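Local atomic coordinates of beta-galactosidase (Marinomonas sp. ef1, PDB entry 6Y2K), a protein that catalyses the hydrolysis of terminal beta-galactosides as a cold-active hexameric glycosidase of family GH42. Residues 104-109 with 138-143; 37-42 with 71-76; 148-153 with 209-214. All coordinates share one frame; numbering follows the deposited sequence.

Overall arrangement
All three contacts belong to the (beta/alpha)8 barrel; most of their segments are loops following its strands, while 209-214 lies on helix 205-233. Contact 1 is the middle member, its centre 11 Å from that of contact 2, and the two are joined by a probable hydrogen bond of 2.6 Å between D140 OD2 and T74 OG1. On its other flank contact 3 is centred 14 Å away, with R104 NE and T148 OG1 3.0 Å apart. Contacts 2 and 3 do not touch, their nearest atoms about 8 Å apart. In contact 1 a glycerol, probably from the crystallisation liquor, bonds E142, probably the acid/base, and a glycerol also bonds Y152 in contact 3; such molecules often mark pockets.

Contact 1. Residues 104-109 with 138-143; sequences RHYTFA and QTDNEY
D140 OD1 is gripped twice: by R104 NH1 at 2.7 Å and by the backbone N of N141 at 2.8 Å. The arginine bond is a salt bridge; it uses the syn lone pair of OD1 and lies in the guanidinium plane. The N141 N-H comes instead from above the carboxylate plane, so the two donors reach OD1 from different directions. With CG anti to the backbone N (chi1 -160°), D140 can take the amide of its own neighbour while facing R104. The second oxygen, OD2, accepts from T74 OG1 and, weakly, from Y106 OH, which arrives tip to tip 2.7 Å away. R104 bends at chi2 and chi3, which brings one guanidinium face against E142 O and Y143 CA. Its NH1 also makes a weak bond of 3.1 Å to N141 O, its NH2 a weak one to Y106 OH, and its NE bonds T148 OG1. Such a buried, many-sided grip would be expected to keep the carboxylate charged and the guanidinium from turning. Segment 138-143 leaves the fourth strand of the TIM barrel, and its N141-E142 pair is consistent with the Asn-Glu of clan GH-A glycosidases, in which the Glu is the acid/base, so E142 probably has that role; E142 OE1 here bonds a glycerol. Beside the polar group the packing turns aromatic. Y143 CD1 meets the edge of the F108 ring, 3.6 Å from CE1, the two planes inclined by 71°. Y106 CE1 lies over a face of that same F108 ring, while Y143 OH is bonded to N223 of helix 205-233.

Contact 2. Residues 37-42 with 71-76; sequences FSWSTI and GTPTAT
Two neighbouring beta-alpha loops of the TIM barrel meet here. Segment 71-76 leaves the third strand and folds into a type I turn from P73 to T76; segment 37-42 follows the second strand and enters the short helix 39-42. The main bump is the ring of P73. It fits the hollow at the start of the helix, with CB 4.0 Å from W39 CB, S38 on one flank and I42 CD1 more loosely placed, 4.5 Å from P73 CG. W39 answers with its indole: CG anti to the backbone N (chi1 -158°) swings the six-membered ring across the turn, so that CE3 presents its edge to P73 O at 3.6 Å and CZ3 touches T74 CG2. The same indole packs on helix 111-128, and its NE1 bonds E43. At the far end of the turn T76 is the second bump. Its OG1 sits in the plane of the F37 ring, 3.4 Å from CD1; its CG2, 3.8 Å from F37 CD1, lies off to one side of that plane. A75 CB only grazes the ring. W183 of the second subunit meets F37 as well, so this corner also belongs to the hexamer interface. Between the bumps one water accepts from W39 N at 3.0 Å and from T76 OG1, and donates to P73 O at 2.8 Å and to T76 O at 2.7 Å.

Contact 3. Residues 148-153 with 209-214; sequences TVLSYA and LDFQRC
F211, buried on helix 205-233, forms the tightly packed part together with S151. Its CG is anti to the backbone N (chi1 -174°), which sends the ring into the loop 148-153 that leads from the fourth barrel strand to helix 154-168. There S151 O meets the ring edge in plane, 3.4 Å from CZ. The partly exposed L150, Q212 and Y152 make up the more open side. Y152 CE1 lies 3.5 Å from F211 CE2, and the two rings cross obliquely, their planes 34° apart and their centroids 5.5 Å apart. L150 CD2 touches F211 CE2 at 4.0 Å, and its CD1 rests 3.6 Å from OE1 of Q212, whose chain, bent at chi2 (88°), crosses the leucine at about a right angle. An alanine here in place of L150 would take CD2 from F211 and both methyls from the Q212 amide, and would probably loosen the loop against this turn of the helix. The polar ends look elsewhere: Q212 NE2 bonds A249 O, S151 OG bonds D156, and Y152 OH bonds a glycerol. Loop and helix are therefore held to each other by shape and dispersion, probably helped by the slightly positive rim of the F211 ring facing the S151 carbonyl oxygen.

Contact 1. Residues 104-109 with 138-143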
# COMPACT_ATOMS: atom_id res chain seq x y z
N ARG A 104 -13.07 42.46 -17.52
CA ARG A 104 -12.16 42.22 -18.65
C ARG A 104 -12.88 41.82 -19.96
O ARG A 104 -12.32 41.11 -20.80
CB ARG A 104 -11.06 41.21 -18.27
CG ARG A 104 -10.14 41.68 -17.14
CD ARG A 104 -8.73 41.10 -17.30
NE ARG A 104 -8.27 41.44 -18.63
CZ ARG A 104 -7.82 42.64 -18.98
NH1 ARG A 104 -7.66 43.61 -18.08
NH2 ARG A 104 -7.50 42.87 -20.24
N HIS A 105 -14.07 42.38 -20.15
CA HIS A 105 -14.92 42.11 -21.33
C HIS A 105 -14.56 43.01 -22.52
O HIS A 105 -15.33 43.89 -22.93
CB HIS A 105 -16.42 42.23 -20.98
CG HIS A 105 -16.71 43.31 -19.98
ND1 HIS A 105 -16.72 43.07 -18.63
CD2 HIS A 105 -16.95 44.64 -20.14
CE1 HIS A 105 -16.98 44.20 -17.99
NE2 HIS A 105 -17.12 45.17 -18.88
N TYR A 106 -13.37 42.79 -23.07
CA TYR A 106 -12.96 43.38 -24.33
C TYR A 106 -11.82 42.57 -24.94
O TYR A 106 -11.08 41.89 -24.22
CB TYR A 106 -12.52 44.84 -24.15
CG TYR A 106 -11.28 45.06 -23.28
CD1 TYR A 106 -9.99 45.02 -23.84
CD2 TYR A 106 -11.39 45.35 -21.92
CE1 TYR A 106 -8.86 45.24 -23.06
CE2 TYR A 106 -10.27 45.55 -21.13
CZ TYR A 106 -9.01 45.50 -21.70
OH TYR A 106 -7.89 45.72 -20.92
N THR A 107 -11.69 42.66 -26.26
CA THR A 107 -10.47 42.20 -26.92
C THR A 107 -9.55 43.39 -27.11
O THR A 107 -9.99 44.49 -27.48
CB THR A 107 -10.69 41.48 -28.26
OG1 THR A 107 -9.43 41.39 -28.95
CG2 THR A 107 -11.72 42.17 -29.16
N PHE A 108 -8.26 43.16 -26.85
CA PHE A 108 -7.20 44.17 -27.05
C PHE A 108 -7.10 44.64 -28.51
O PHE A 108 -6.53 45.71 -28.78
CB PHE A 108 -5.83 43.59 -26.64
CG PHE A 108 -5.67 43.39 -25.16
CD1 PHE A 108 -5.27 44.44 -24.35
CD2 PHE A 108 -5.89 42.13 -24.58
CE1 PHE A 108 -5.10 44.26 -22.99
CE2 PHE A 108 -5.72 41.96 -23.21
CZ PHE A 108 -5.32 43.02 -22.42
N ALA A 109 -7.62 43.84 -29.46
CA ALA A 109 -7.61 44.20 -30.88
C ALA A 109 -8.67 45.23 -31.28
O ALA A 109 -8.60 45.76 -32.39
CB ALA A 109 -7.75 42.95 -31.75
N GLN A 138 -1.51 53.25 -12.36
CA GLN A 138 -1.64 51.87 -12.84
C GLN A 138 -2.51 51.88 -14.09
O GLN A 138 -3.65 52.34 -14.04
CB GLN A 138 -2.29 50.96 -11.79
CG GLN A 138 -2.51 49.52 -12.27
CD GLN A 138 -3.21 48.65 -11.25
OE1 GLN A 138 -2.62 48.27 -10.25
NE2 GLN A 138 -4.48 48.33 -11.51
N THR A 139 -1.98 51.38 -15.21
CA THR A 139 -2.79 51.22 -16.42
C THR A 139 -3.69 49.99 -16.30
O THR A 139 -3.21 48.90 -16.03
CB THR A 139 -1.92 51.06 -17.67
OG1 THR A 139 -0.95 50.03 -17.46
CG2 THR A 139 -1.21 52.38 -17.99
N ASP A 140 -5.00 50.18 -16.47
CA ASP A 140 -5.94 49.05 -16.56
C ASP A 140 -5.84 48.22 -15.24
O ASP A 140 -5.70 48.80 -14.14
CB ASP A 140 -5.62 48.27 -17.85
CG ASP A 140 -6.78 47.38 -18.35
OD1 ASP A 140 -6.84 46.20 -17.91
OD2 ASP A 140 -7.55 47.83 -19.23
N ASN A 141 -5.96 46.89 -15.33
CA ASN A 141 -5.85 46.01 -14.17
C ASN A 141 -5.69 44.56 -14.65
O ASN A 141 -6.63 43.99 -15.21
CB ASN A 141 -7.09 46.10 -13.27
CG ASN A 141 -6.91 45.34 -11.96
OD1 ASN A 141 -6.22 45.82 -11.04
ND2 ASN A 141 -7.50 44.15 -11.88
N GLU A 142 -4.50 44.00 -14.45
CA GLU A 142 -4.22 42.59 -14.72
C GLU A 142 -4.57 42.20 -16.15
O GLU A 142 -5.46 41.38 -16.40
CB GLU A 142 -4.93 41.67 -13.71
CG GLU A 142 -4.41 41.76 -12.27
CD GLU A 142 -4.95 40.65 -11.38
OE1 GLU A 142 -6.11 40.23 -11.58
OE2 GLU A 142 -4.21 40.17 -10.47
N TYR A 143 -3.86 42.81 -17.10
CA TYR A 143 -3.94 42.45 -18.50
C TYR A 143 -3.85 40.94 -18.60
O TYR A 143 -2.96 40.34 -17.99
CB TYR A 143 -2.76 43.02 -19.31
CG TYR A 143 -2.71 44.53 -19.51
CD1 TYR A 143 -3.85 45.26 -19.81
CD2 TYR A 143 -1.49 45.20 -19.46
CE1 TYR A 143 -3.78 46.64 -20.02
CE2 TYR A 143 -1.42 46.57 -19.66
CZ TYR A 143 -2.56 47.29 -19.95
OH TYR A 143 -2.48 48.65 -20.15

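Contact 2. Residues 37-42 with 71-76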
# COMPACT_ATOMS: atom_id res chain seq x y z
N PHE A 37 -11.61 50.21 -10.99
CA PHE A 37 -12.92 49.64 -11.32
C PHE A 37 -14.08 50.64 -11.25
O PHE A 37 -15.24 50.24 -11.14
CB PHE A 37 -13.23 48.44 -10.40
CG PHE A 37 -12.23 47.31 -10.49
CD1 PHE A 37 -11.92 46.72 -11.71
CD2 PHE A 37 -11.64 46.79 -9.34
CE1 PHE A 37 -11.02 45.67 -11.79
CE2 PHE A 37 -10.76 45.73 -9.42
CZ PHE A 37 -10.44 45.17 -10.64
N SER A 38 -13.78 51.94 -11.37
CA SER A 38 -14.75 53.00 -11.04
C SER A 38 -15.50 53.64 -12.24
O SER A 38 -16.23 54.61 -12.04
CB SER A 38 -14.07 54.10 -10.19
OG SER A 38 -13.07 54.80 -10.91
N TRP A 39 -15.35 53.10 -13.45
CA TRP A 39 -15.97 53.73 -14.63
C TRP A 39 -17.48 53.93 -14.48
O TRP A 39 -17.98 55.00 -14.80
CB TRP A 39 -15.64 52.98 -15.94
CG TRP A 39 -15.77 53.80 -17.22
CD1 TRP A 39 -16.67 54.79 -17.50
CD2 TRP A 39 -15.00 53.63 -18.42
NE1 TRP A 39 -16.50 55.26 -18.78
CE2 TRP A 39 -15.48 54.57 -19.37
CE3 TRP A 39 -13.96 52.77 -18.80
CZ2 TRP A 39 -14.94 54.68 -20.66
CZ3 TRP A 39 -13.42 52.89 -20.08
CH2 TRP A 39 -13.92 53.84 -20.99
N SER A 40 -18.21 52.94 -13.96
CA SER A 40 -19.67 53.12 -13.77
C SER A 40 -20.02 54.19 -12.72
O SER A 40 -21.11 54.75 -12.77
CB SER A 40 -20.39 51.80 -13.44
OG SER A 40 -20.27 51.43 -12.07
N THR A 41 -19.11 54.48 -11.79
CA THR A 41 -19.28 55.59 -10.84
C THR A 41 -18.98 56.92 -11.53
O THR A 41 -19.71 57.90 -11.36
CB THR A 41 -18.38 55.39 -9.60
OG1 THR A 41 -18.71 54.15 -8.95
CG2 THR A 41 -18.56 56.53 -8.59
N ILE A 42 -17.91 56.95 -12.34
CA ILE A 42 -17.51 58.16 -13.07
C ILE A 42 -18.54 58.55 -14.15
O ILE A 42 -18.89 59.72 -14.26
CB ILE A 42 -16.13 58.01 -13.74
CG1 ILE A 42 -15.03 57.79 -12.68
CG2 ILE A 42 -15.79 59.25 -14.58
CD1 ILE A 42 -13.73 57.25 -13.25
N GLY A 71 -5.53 54.28 -10.65
CA GLY A 71 -5.77 53.30 -11.72
C GLY A 71 -6.70 53.81 -12.82
O GLY A 71 -7.76 54.33 -12.51
N THR A 72 -6.31 53.66 -14.09
CA THR A 72 -7.23 53.92 -15.19
C THR A 72 -8.28 52.79 -15.16
O THR A 72 -7.93 51.64 -14.89
CB THR A 72 -6.56 54.02 -16.59
OG1 THR A 72 -6.01 52.76 -17.00
CG2 THR A 72 -5.49 55.09 -16.60
N PRO A 73 -9.55 53.12 -15.42
CA PRO A 73 -10.66 52.20 -15.18
C PRO A 73 -11.04 51.29 -16.37
O PRO A 73 -12.17 50.79 -16.43
CB PRO A 73 -11.80 53.15 -14.84
CG PRO A 73 -11.55 54.29 -15.76
CD PRO A 73 -10.05 54.47 -15.75
N THR A 74 -10.09 51.03 -17.26
CA THR A 74 -10.39 50.41 -18.55
C THR A 74 -10.56 48.87 -18.52
O THR A 74 -10.95 48.28 -19.53
CB THR A 74 -9.32 50.78 -19.60
OG1 THR A 74 -8.02 50.43 -19.12
CG2 THR A 74 -9.35 52.27 -19.90
N ALA A 75 -10.31 48.24 -17.38
CA ALA A 75 -10.53 46.80 -17.22
C ALA A 75 -12.00 46.43 -17.20
O ALA A 75 -12.36 45.32 -17.58
CB ALA A 75 -9.86 46.29 -15.94
N THR A 76 -12.83 47.37 -16.74
CA THR A 76 -14.25 47.14 -16.52
C THR A 76 -15.09 48.29 -17.09
O THR A 76 -15.65 49.09 -16.33
CB THR A 76 -14.55 46.94 -15.02
OG1 THR A 76 -13.83 47.89 -14.23
CG2 THR A 76 -14.14 45.56 -14.57
O HOH W 1 -14.20 50.52 -14.57

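Contact 3. Residues 148-153 with 209-214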
# COMPACT_ATOMS: atom_id res chain seq x y z
N THR A 148 -7.53 36.38 -21.29
CA THR A 148 -8.11 37.41 -22.15
C THR A 148 -7.13 38.01 -23.18
O THR A 148 -7.49 38.95 -23.89
CB THR A 148 -8.79 38.52 -21.30
OG1 THR A 148 -7.92 38.98 -20.25
CG2 THR A 148 -10.08 37.99 -20.69
N VAL A 149 -5.92 37.45 -23.30
CA VAL A 149 -4.98 37.87 -24.34
C VAL A 149 -5.44 37.32 -25.70
O VAL A 149 -5.67 38.08 -26.64
CB VAL A 149 -3.53 37.43 -24.04
CG1 VAL A 149 -2.59 37.80 -25.19
CG2 VAL A 149 -3.04 38.06 -22.74
N LEU A 150 -5.58 35.99 -25.79
CA LEU A 150 -6.07 35.36 -27.02
C LEU A 150 -7.59 35.54 -27.12
O LEU A 150 -8.32 35.26 -26.17
CB LEU A 150 -5.72 33.87 -27.06
CG LEU A 150 -4.24 33.49 -27.02
CD1 LEU A 150 -4.08 31.98 -27.16
CD2 LEU A 150 -3.43 34.20 -28.09
N SER A 151 -8.03 36.07 -28.26
CA SER A 151 -9.45 36.26 -28.55
C SER A 151 -9.66 35.92 -30.02
O SER A 151 -8.74 36.05 -30.83
CB SER A 151 -9.89 37.69 -28.25
OG SER A 151 -11.16 37.98 -28.82
N TYR A 152 -10.86 35.46 -30.34
CA TYR A 152 -11.13 34.84 -31.64
C TYR A 152 -12.34 35.46 -32.32
O TYR A 152 -13.18 34.77 -32.92
CB TYR A 152 -11.30 33.33 -31.43
CG TYR A 152 -10.08 32.69 -30.79
CD1 TYR A 152 -9.03 32.22 -31.58
CD2 TYR A 152 -9.96 32.57 -29.41
CE1 TYR A 152 -7.90 31.63 -31.02
CE2 TYR A 152 -8.84 31.98 -28.83
CZ TYR A 152 -7.81 31.52 -29.65
OH TYR A 152 -6.69 30.95 -29.09
N ALA A 153 -12.41 36.79 -32.24
CA ALA A 153 -13.46 37.59 -32.86
C ALA A 153 -12.94 38.22 -34.15
O ALA A 153 -11.74 38.14 -34.45
CB ALA A 153 -13.91 38.68 -31.89
N LEU A 209 1.98 30.28 -33.33
CA LEU A 209 3.01 31.12 -32.70
C LEU A 209 2.91 32.60 -33.12
O LEU A 209 2.94 33.50 -32.27
CB LEU A 209 4.41 30.56 -32.97
CG LEU A 209 5.57 31.28 -32.30
CD1 LEU A 209 5.38 31.39 -30.79
CD2 LEU A 209 6.88 30.58 -32.60
N ASP A 210 2.80 32.84 -34.43
CA ASP A 210 2.56 34.20 -34.94
C ASP A 210 1.25 34.80 -34.40
O ASP A 210 1.21 36.00 -34.09
CB ASP A 210 2.55 34.23 -36.48
CG ASP A 210 3.94 34.35 -37.09
OD1 ASP A 210 4.94 34.59 -36.37
OD2 ASP A 210 4.04 34.24 -38.33
N PHE A 211 0.21 33.97 -34.23
CA PHE A 211 -1.02 34.45 -33.62
C PHE A 211 -0.80 34.91 -32.17
O PHE A 211 -1.28 35.99 -31.78
CB PHE A 211 -2.15 33.41 -33.70
CG PHE A 211 -3.47 33.92 -33.21
CD1 PHE A 211 -4.09 34.97 -33.87
CD2 PHE A 211 -4.07 33.38 -32.08
CE1 PHE A 211 -5.30 35.47 -33.42
CE2 PHE A 211 -5.29 33.86 -31.63
CZ PHE A 211 -5.90 34.91 -32.30
N GLN A 212 -0.06 34.12 -31.39
CA GLN A 212 0.26 34.49 -30.01
C GLN A 212 1.05 35.79 -29.96
O GLN A 212 0.77 36.66 -29.14
CB GLN A 212 1.07 33.39 -29.30
CG GLN A 212 1.15 33.54 -27.78
CD GLN A 212 -0.00 32.88 -27.04
OE1 GLN A 212 -0.54 31.87 -27.47
NE2 GLN A 212 -0.38 33.46 -25.90
N ARG A 213 2.04 35.89 -30.84
CA ARG A 213 2.88 37.08 -30.93
C ARG A 213 2.04 38.31 -31.26
O ARG A 213 2.22 39.38 -30.65
CB ARG A 213 3.97 36.89 -31.98
CG ARG A 213 5.05 35.90 -31.58
CD ARG A 213 5.74 35.32 -32.81
NE ARG A 213 7.00 34.65 -32.51
CZ ARG A 213 7.73 33.97 -33.40
NH1 ARG A 213 7.32 33.84 -34.66
NH2 ARG A 213 8.88 33.40 -33.03
N CYS A 214 1.12 38.16 -32.21
CA CYS A 214 0.25 39.27 -32.62
C CYS A 214 -0.65 39.72 -31.46
O CYS A 214 -0.71 40.91 -31.15
CB CYS A 214 -0.59 38.89 -33.84
SG CYS A 214 -1.77 40.16 -34.34